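Local coordinates for nitronate monooxygenase family protein (Pseudomonas aeruginosa, PDB 4QIT) that uses flavin mononucleotide and molecular oxygen to denitrify alkyl nitronates oxidatively, the toxin propionate 3-nitronate being its best substrate, at residues A36-N40 with L67-F72; C161-E167 with R190-E194; A247-E253 with L342-L348. The protein carries 1 engineered substitution. All blocks are in the same frame, centred on the assembly; numbering follows the deposited sequence.

In the fold
All three contacts belong to one TIM-barrel chain. Contact 1 joins the end of helix 32-41 to the turn leading into strand 72-77, away from the cofactor: the side chain of Phe72 is about 14 Å from the flavin. Contact 3 lies next to it, their centres 14 Å apart, and Val38 of helix 32-41 packs on Phe248 and Leu348, so that helix has a face in each. Contact 3 also comes closer to the cofactor, the side chain of Ala247 being about 6 Å from it. Contact 2, its centre 28 Å from either of the others, lies beside the pocket: the side chain of Cys161 is about 6 Å from the flavin and that of Arg190 about 8 Å from the nitroethane.

Contact 1. Residues A36-N40 with L67-F72; sequences AAVSN and LTDKPF
The carboxamide of Asn40 is the flat group here, and it bonds to Leu67 and Thr68 of the loop 67-72. Thr68 OG1 comes down onto its oxygen, 52° out of the carbonyl plane, and donates a 2.6 Å hydrogen bond to Asn40 OD1. The amide nitrogen turns to the backbone instead: Asn40 ND2 gives a hydrogen to Leu67 O at 3.1 Å, in the plane of that carbonyl though 19° out of the plane of the amide itself. With both ends held, the flip of the amide is fixed. A water adds to the grip, donating to Asn40 OD1 while accepting from Asp69 N and Lys70 NZ. Thr68 OG1 does double duty, since it also accepts from Lys70 N at 3.0 Å, closing an ST turn that holds the hydroxyl in place over the amide oxygen.

One turn back along the helix Ala36 CB presses on Leu67 CB at 3.4 Å, a tight fit for two carbons. Ser39, with OG beside its own backbone N (chi1 -70°), reaches the other end of the turn and donates to Pro71 O at 2.7 Å. Lys70 lies alongside this end of the helix, its CD 3.0 Å from Ser39 O, before bending at its last torsion.

In the barrel this ties helix 32-41 to the loop between helix 54-65 and strand 72-77. Ser39 OG also meets Gly45 N, where the next strand begins; Phe72 packs on helix 54-65, and Val38 faces helix 344-355.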
# COMPACT_ATOMS: atom_id res chain seq x y z
N ALA A 36 23.43 -7.61 -17.35
CA ALA A 36 24.62 -8.45 -17.30
C ALA A 36 25.40 -8.21 -16.02
O ALA A 36 25.96 -9.15 -15.44
CB ALA A 36 25.49 -8.21 -18.50
N ALA A 37 25.45 -6.96 -15.57
CA ALA A 37 26.15 -6.63 -14.33
C ALA A 37 25.53 -7.34 -13.13
O ALA A 37 26.24 -7.92 -12.30
CB ALA A 37 26.17 -5.12 -14.13
N VAL A 38 24.20 -7.32 -13.05
CA VAL A 38 23.51 -7.99 -11.96
C VAL A 38 23.66 -9.51 -12.02
O VAL A 38 23.93 -10.16 -11.01
CB VAL A 38 22.02 -7.59 -11.94
CG1 VAL A 38 21.26 -8.38 -10.90
CG2 VAL A 38 21.91 -6.10 -11.68
N SER A 39 23.51 -10.08 -13.21
CA SER A 39 23.71 -11.51 -13.38
C SER A 39 25.15 -11.92 -13.06
O SER A 39 25.37 -12.89 -12.35
CB SER A 39 23.32 -11.95 -14.79
OG SER A 39 21.91 -11.86 -14.98
N ASN A 40 26.13 -11.17 -13.56
CA ASN A 40 27.52 -11.44 -13.22
C ASN A 40 27.78 -11.41 -11.71
O ASN A 40 28.54 -12.22 -11.18
CB ASN A 40 28.46 -10.47 -13.94
CG ASN A 40 28.70 -10.85 -15.39
OD1 ASN A 40 28.46 -11.99 -15.79
ND2 ASN A 40 29.18 -9.90 -16.18
N LEU A 67 27.71 -10.23 -22.72
CA LEU A 67 28.22 -9.54 -21.53
C LEU A 67 28.17 -10.40 -20.25
O LEU A 67 28.81 -10.06 -19.25
CB LEU A 67 27.45 -8.23 -21.31
CG LEU A 67 27.47 -7.18 -22.40
CD1 LEU A 67 26.50 -6.05 -22.07
CD2 LEU A 67 28.87 -6.64 -22.58
N THR A 68 27.41 -11.49 -20.28
CA THR A 68 27.34 -12.41 -19.14
C THR A 68 27.11 -13.85 -19.59
O THR A 68 26.40 -14.08 -20.58
CB THR A 68 26.23 -12.00 -18.12
OG1 THR A 68 26.26 -12.86 -16.98
CG2 THR A 68 24.85 -12.06 -18.76
N ASP A 69 27.70 -14.80 -18.87
CA ASP A 69 27.45 -16.23 -19.08
C ASP A 69 26.30 -16.72 -18.20
O ASP A 69 25.86 -17.86 -18.33
CB ASP A 69 28.67 -17.09 -18.70
CG ASP A 69 29.87 -16.85 -19.57
OD1 ASP A 69 29.71 -16.40 -20.72
OD2 ASP A 69 31.00 -17.13 -19.09
N LYS A 70 25.84 -15.86 -17.30
CA LYS A 70 24.88 -16.26 -16.28
C LYS A 70 23.42 -16.06 -16.71
O LYS A 70 23.16 -15.40 -17.72
CB LYS A 70 25.23 -15.53 -14.96
CG LYS A 70 26.56 -16.02 -14.37
CD LYS A 70 27.12 -15.10 -13.28
CE LYS A 70 28.54 -15.48 -12.85
NZ LYS A 70 29.56 -15.23 -13.92
N PRO A 71 22.48 -16.69 -15.99
CA PRO A 71 21.06 -16.56 -16.32
C PRO A 71 20.58 -15.12 -16.26
O PRO A 71 21.03 -14.35 -15.43
CB PRO A 71 20.39 -17.36 -15.20
CG PRO A 71 21.41 -18.43 -14.89
CD PRO A 71 22.71 -17.69 -14.93
N PHE A 72 19.64 -14.79 -17.14
CA PHE A 72 18.95 -13.50 -17.09
C PHE A 72 17.50 -13.67 -17.51
O PHE A 72 17.10 -14.73 -18.00
CB PHE A 72 19.67 -12.43 -17.93
CG PHE A 72 19.79 -12.78 -19.39
CD1 PHE A 72 20.88 -13.52 -19.85
CD2 PHE A 72 18.82 -12.38 -20.30
CE1 PHE A 72 21.00 -13.85 -21.19
CE2 PHE A 72 18.94 -12.71 -21.65
CZ PHE A 72 20.03 -13.45 -22.09
O HOH W 1 29.70 -14.13 -16.82

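Contact 2. Residues C161-E167 with R190-E194; sequences CATTPEE and RGVFE
Glu167 and Phe193 meet in two ways at once. The backbone nitrogen Phe193 N donates to Glu167 OE2 over 2.8 Å in an almost straight line, 178° at the hydrogen, arriving from above the carboxylate plane. The ring of the same phenylalanine then lies along the glutamate side chain: Glu167 CG sits over one face, 3.8 Å from the ring centroid of Phe193, and the carboxylate is stacked nearly parallel to the ring, their planes 15° apart. At the ring's edge, close to its plane, Cys161 O approaches Phe193 CE1 to 3.3 Å. Because Glu167 runs extended beyond CG (chi2 169°), its carboxylate reaches the loop while the chain stays along the ring.

The other carboxylate oxygen looks back to its own segment. Glu167 OE1 accepts from Thr163 N at 2.8 Å and from Thr163 OG1 at 2.7 Å, so both oxygens are engaged and the group's rotation is set. This is the end of a barrel strand: strand 157-162 passes through a short loop into helix 165-173, with Thr164 as N-cap, its OG1 accepting from Glu167 N at 2.9 Å. Glu167 is thus fixed at the first turn of the helix while it holds the loop that follows strand 188-189, beside the nitroethane-lining Gly188 and Ser189.

Thr163 adds packing, its CG2 3.7 Å from Gly191 C. One water bridges Cys161 O and Gly191 O; another joins Glu167 OE2 to Glu194 N. Further out, Gly191 N bonds to Gln182, a probable flavin ligand, Arg190 is anchored by a salt bridge to Asp199, and Glu166 forms one with Arg271 of the second subunit.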
# COMPACT_ATOMS: atom_id res chain seq x y z
N CYS A 161 3.70 -11.63 -13.08
CA CYS A 161 3.35 -10.70 -12.02
C CYS A 161 1.87 -10.78 -11.66
O CYS A 161 1.00 -10.91 -12.54
CB CYS A 161 3.69 -9.29 -12.47
SG CYS A 161 3.29 -8.02 -11.28
N ALA A 162 1.57 -10.72 -10.36
CA ALA A 162 0.19 -10.65 -9.89
C ALA A 162 0.09 -9.62 -8.77
O ALA A 162 1.05 -9.44 -8.01
CB ALA A 162 -0.29 -12.00 -9.41
N THR A 163 -1.07 -8.97 -8.65
CA THR A 163 -1.27 -7.96 -7.60
C THR A 163 -2.26 -8.39 -6.53
O THR A 163 -2.44 -7.69 -5.54
CB THR A 163 -1.72 -6.58 -8.16
OG1 THR A 163 -3.05 -6.68 -8.69
CG2 THR A 163 -0.75 -6.08 -9.22
N THR A 164 -2.92 -9.54 -6.74
CA THR A 164 -3.93 -10.02 -5.80
C THR A 164 -3.89 -11.54 -5.76
O THR A 164 -3.38 -12.16 -6.69
CB THR A 164 -5.37 -9.65 -6.25
OG1 THR A 164 -5.68 -10.37 -7.46
CG2 THR A 164 -5.53 -8.15 -6.46
N PRO A 165 -4.45 -12.13 -4.70
CA PRO A 165 -4.59 -13.60 -4.66
C PRO A 165 -5.37 -14.15 -5.85
O PRO A 165 -5.05 -15.25 -6.33
CB PRO A 165 -5.36 -13.81 -3.36
CG PRO A 165 -4.90 -12.69 -2.48
CD PRO A 165 -4.79 -11.51 -3.41
N GLU A 166 -6.37 -13.42 -6.33
CA GLU A 166 -7.14 -13.87 -7.49
C GLU A 166 -6.27 -13.91 -8.74
O GLU A 166 -6.33 -14.86 -9.53
CB GLU A 166 -8.38 -12.99 -7.70
CG GLU A 166 -9.44 -13.05 -6.58
CD GLU A 166 -8.99 -12.45 -5.26
OE1 GLU A 166 -8.11 -11.55 -5.25
OE2 GLU A 166 -9.51 -12.86 -4.20
N GLU A 167 -5.43 -12.90 -8.93
CA GLU A 167 -4.51 -12.91 -10.06
C GLU A 167 -3.46 -14.01 -9.89
O GLU A 167 -3.06 -14.65 -10.87
CB GLU A 167 -3.88 -11.53 -10.26
CG GLU A 167 -4.89 -10.52 -10.83
CD GLU A 167 -4.39 -9.09 -10.81
OE1 GLU A 167 -3.28 -8.84 -10.29
OE2 GLU A 167 -5.12 -8.20 -11.31
N ARG A 190 1.28 -0.70 -12.76
CA ARG A 190 0.67 -1.72 -11.92
C ARG A 190 0.31 -2.96 -12.73
O ARG A 190 -0.21 -2.86 -13.84
CB ARG A 190 -0.54 -1.17 -11.18
CG ARG A 190 -0.10 -0.20 -10.09
CD ARG A 190 -1.12 0.09 -9.02
NE ARG A 190 -1.80 -1.08 -8.46
CZ ARG A 190 -1.27 -2.01 -7.67
NH1 ARG A 190 0.02 -2.01 -7.36
NH2 ARG A 190 -2.05 -2.98 -7.20
N GLY A 191 0.58 -4.14 -12.17
CA GLY A 191 0.37 -5.38 -12.88
C GLY A 191 -1.07 -5.88 -12.90
O GLY A 191 -1.30 -7.04 -13.21
N VAL A 192 -2.02 -5.00 -12.57
CA VAL A 192 -3.44 -5.36 -12.52
C VAL A 192 -3.92 -5.94 -13.85
O VAL A 192 -3.69 -5.34 -14.91
CB VAL A 192 -4.30 -4.14 -12.16
CG1 VAL A 192 -5.79 -4.53 -12.14
CG2 VAL A 192 -3.89 -3.55 -10.83
N PHE A 193 -4.57 -7.10 -13.81
CA PHE A 193 -4.97 -7.79 -15.04
C PHE A 193 -6.10 -7.04 -15.76
O PHE A 193 -6.03 -6.84 -16.98
CB PHE A 193 -5.45 -9.22 -14.75
CG PHE A 193 -4.34 -10.22 -14.50
CD1 PHE A 193 -3.07 -9.82 -14.09
CD2 PHE A 193 -4.59 -11.58 -14.65
CE1 PHE A 193 -2.07 -10.76 -13.85
CE2 PHE A 193 -3.60 -12.52 -14.41
CZ PHE A 193 -2.33 -12.11 -14.01
N GLU A 194 -7.12 -6.67 -15.00
CA GLU A 194 -8.33 -6.06 -15.55
C GLU A 194 -8.67 -4.82 -14.75
O GLU A 194 -9.49 -4.86 -13.84
CB GLU A 194 -9.50 -7.06 -15.48
CG GLU A 194 -9.28 -8.32 -16.30
CD GLU A 194 -10.43 -9.30 -16.21
OE1 GLU A 194 -10.69 -9.83 -15.11
OE2 GLU A 194 -11.09 -9.53 -17.25
O HOH W 2 0.84 -8.49 -13.98
O HOH W 3 -7.61 -7.71 -12.43

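Contact 3. Residues A247-E253 with L342-L348; sequences AFVLCPE and LPAAELL
Leu347 reaches across to Phe248. From its CB the chain turns CG away from the backbone N (chi1 176°), which brings Leu347 CG to 4.1 Å from Phe248 CE1. One methyl makes most of the contact: Leu347 CD2 stands over a face of the Phe248 ring, offset toward the rim, 3.8 Å from the centroid and 21° off the normal, a CH-pi contact. The same methyl lies 3.1 Å from Ala247 O and 4.0 Å from Cys251 SG, so it is wedged between the ring, a backbone carbonyl and a sulfur.

This packing sets the C-terminal helix 344-355 against the short, weakly bonded helix 246-249 after barrel strand 241-244; the probable flavin-binding run Gln243 to Thr246 spans the end of the strand and the first residue of this helix. Ala344 and Leu348 of helix 344-355 also touch helix 32-41.

At the start of helix 344-355 the sulfur of Cys251 packs on Ala344, with SG 3.8 Å from Ala344 CB, and the proline carbon Pro252 CD comes to 3.2 Å from Leu342 O. With Pro343 as N-cap, the first helical N-H finds an acceptor across the contact: Glu253, bent at chi2 (83°), accepts from Ala344 N through OE1 at 3.0 Å, and a water links Glu253 OE2 to Ala345 N. A carboxylate at this helix N-terminus is probably stabilised by the helix dipole.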
# COMPACT_ATOMS: atom_id res chain seq x y z
N ALA A 247 15.59 0.63 -6.97
CA ALA A 247 16.96 0.55 -6.42
C ALA A 247 18.05 0.56 -7.50
O ALA A 247 19.18 0.99 -7.23
CB ALA A 247 17.11 -0.66 -5.53
N PHE A 248 17.72 0.10 -8.71
CA PHE A 248 18.71 -0.01 -9.78
C PHE A 248 18.66 1.13 -10.79
O PHE A 248 19.50 1.20 -11.69
CB PHE A 248 18.62 -1.37 -10.50
CG PHE A 248 19.10 -2.53 -9.67
CD1 PHE A 248 20.44 -2.86 -9.64
CD2 PHE A 248 18.21 -3.24 -8.89
CE1 PHE A 248 20.90 -3.92 -8.87
CE2 PHE A 248 18.65 -4.30 -8.11
CZ PHE A 248 20.01 -4.64 -8.09
N VAL A 249 17.70 2.04 -10.64
CA VAL A 249 17.54 3.12 -11.61
C VAL A 249 18.76 4.04 -11.70
O VAL A 249 19.18 4.42 -12.80
CB VAL A 249 16.26 3.95 -11.32
CG1 VAL A 249 16.21 5.18 -12.20
CG2 VAL A 249 15.02 3.08 -11.56
N LEU A 250 19.34 4.37 -10.55
CA LEU A 250 20.51 5.25 -10.50
C LEU A 250 21.83 4.58 -10.87
O LEU A 250 22.87 5.25 -10.94
CB LEU A 250 20.63 5.89 -9.12
CG LEU A 250 19.48 6.81 -8.71
CD1 LEU A 250 19.73 7.32 -7.31
CD2 LEU A 250 19.33 7.97 -9.68
N CYS A 251 21.81 3.27 -11.11
CA CYS A 251 23.03 2.58 -11.54
C CYS A 251 23.50 3.20 -12.85
O CYS A 251 22.68 3.54 -13.70
CB CYS A 251 22.79 1.08 -11.74
SG CYS A 251 22.40 0.19 -10.24
N PRO A 252 24.81 3.36 -13.01
CA PRO A 252 25.36 3.97 -14.23
C PRO A 252 25.06 3.13 -15.47
O PRO A 252 25.04 3.68 -16.58
CB PRO A 252 26.88 4.00 -13.95
CG PRO A 252 27.09 2.96 -12.90
CD PRO A 252 25.86 3.04 -12.04
N GLU A 253 24.81 1.84 -15.28
CA GLU A 253 24.49 0.94 -16.39
C GLU A 253 23.06 1.11 -16.92
O GLU A 253 22.76 0.64 -18.01
CB GLU A 253 24.69 -0.52 -15.96
CG GLU A 253 26.13 -0.89 -15.58
CD GLU A 253 26.48 -0.54 -14.14
OE1 GLU A 253 25.61 -0.07 -13.38
OE2 GLU A 253 27.66 -0.75 -13.75
N LEU A 342 25.05 3.53 -7.27
CA LEU A 342 26.23 2.66 -7.26
C LEU A 342 26.30 1.88 -8.56
O LEU A 342 25.27 1.63 -9.18
CB LEU A 342 26.12 1.66 -6.11
CG LEU A 342 26.05 2.17 -4.67
CD1 LEU A 342 25.68 1.02 -3.74
CD2 LEU A 342 27.39 2.75 -4.26
N PRO A 343 27.51 1.48 -8.99
CA PRO A 343 27.61 0.48 -10.06
C PRO A 343 26.77 -0.73 -9.68
O PRO A 343 26.75 -1.11 -8.51
CB PRO A 343 29.10 0.12 -10.06
CG PRO A 343 29.77 1.35 -9.54
CD PRO A 343 28.84 1.91 -8.50
N ALA A 344 26.07 -1.30 -10.65
CA ALA A 344 25.10 -2.35 -10.35
C ALA A 344 25.68 -3.57 -9.64
O ALA A 344 25.05 -4.12 -8.74
CB ALA A 344 24.35 -2.76 -11.61
N ALA A 345 26.89 -3.97 -10.03
CA ALA A 345 27.55 -5.09 -9.36
C ALA A 345 27.83 -4.75 -7.89
O ALA A 345 27.60 -5.59 -7.01
CB ALA A 345 28.84 -5.45 -10.08
N GLU A 346 28.30 -3.54 -7.62
CA GLU A 346 28.48 -3.09 -6.24
C GLU A 346 27.16 -3.05 -5.48
O GLU A 346 27.09 -3.44 -4.32
CB GLU A 346 29.18 -1.72 -6.15
CG GLU A 346 29.41 -1.26 -4.70
CD GLU A 346 30.12 0.09 -4.57
OE1 GLU A 346 30.64 0.63 -5.58
OE2 GLU A 346 30.18 0.62 -3.43
N LEU A 347 26.10 -2.58 -6.13
CA LEU A 347 24.81 -2.57 -5.45
C LEU A 347 24.36 -3.99 -5.11
O LEU A 347 23.92 -4.24 -3.99
CB LEU A 347 23.75 -1.81 -6.27
CG LEU A 347 22.35 -1.85 -5.66
CD1 LEU A 347 22.32 -1.20 -4.27
CD2 LEU A 347 21.34 -1.18 -6.58
N LEU A 348 24.46 -4.91 -6.06
CA LEU A 348 24.12 -6.31 -5.79
C LEU A 348 24.92 -6.85 -4.60
O LEU A 348 24.35 -7.40 -3.65
CB LEU A 348 24.30 -7.16 -7.06
CG LEU A 348 23.57 -8.50 -7.15
CD1 LEU A 348 24.19 -9.56 -6.25
CD2 LEU A 348 22.07 -8.33 -6.83
O HOH W 4 28.58 -2.85 -12.02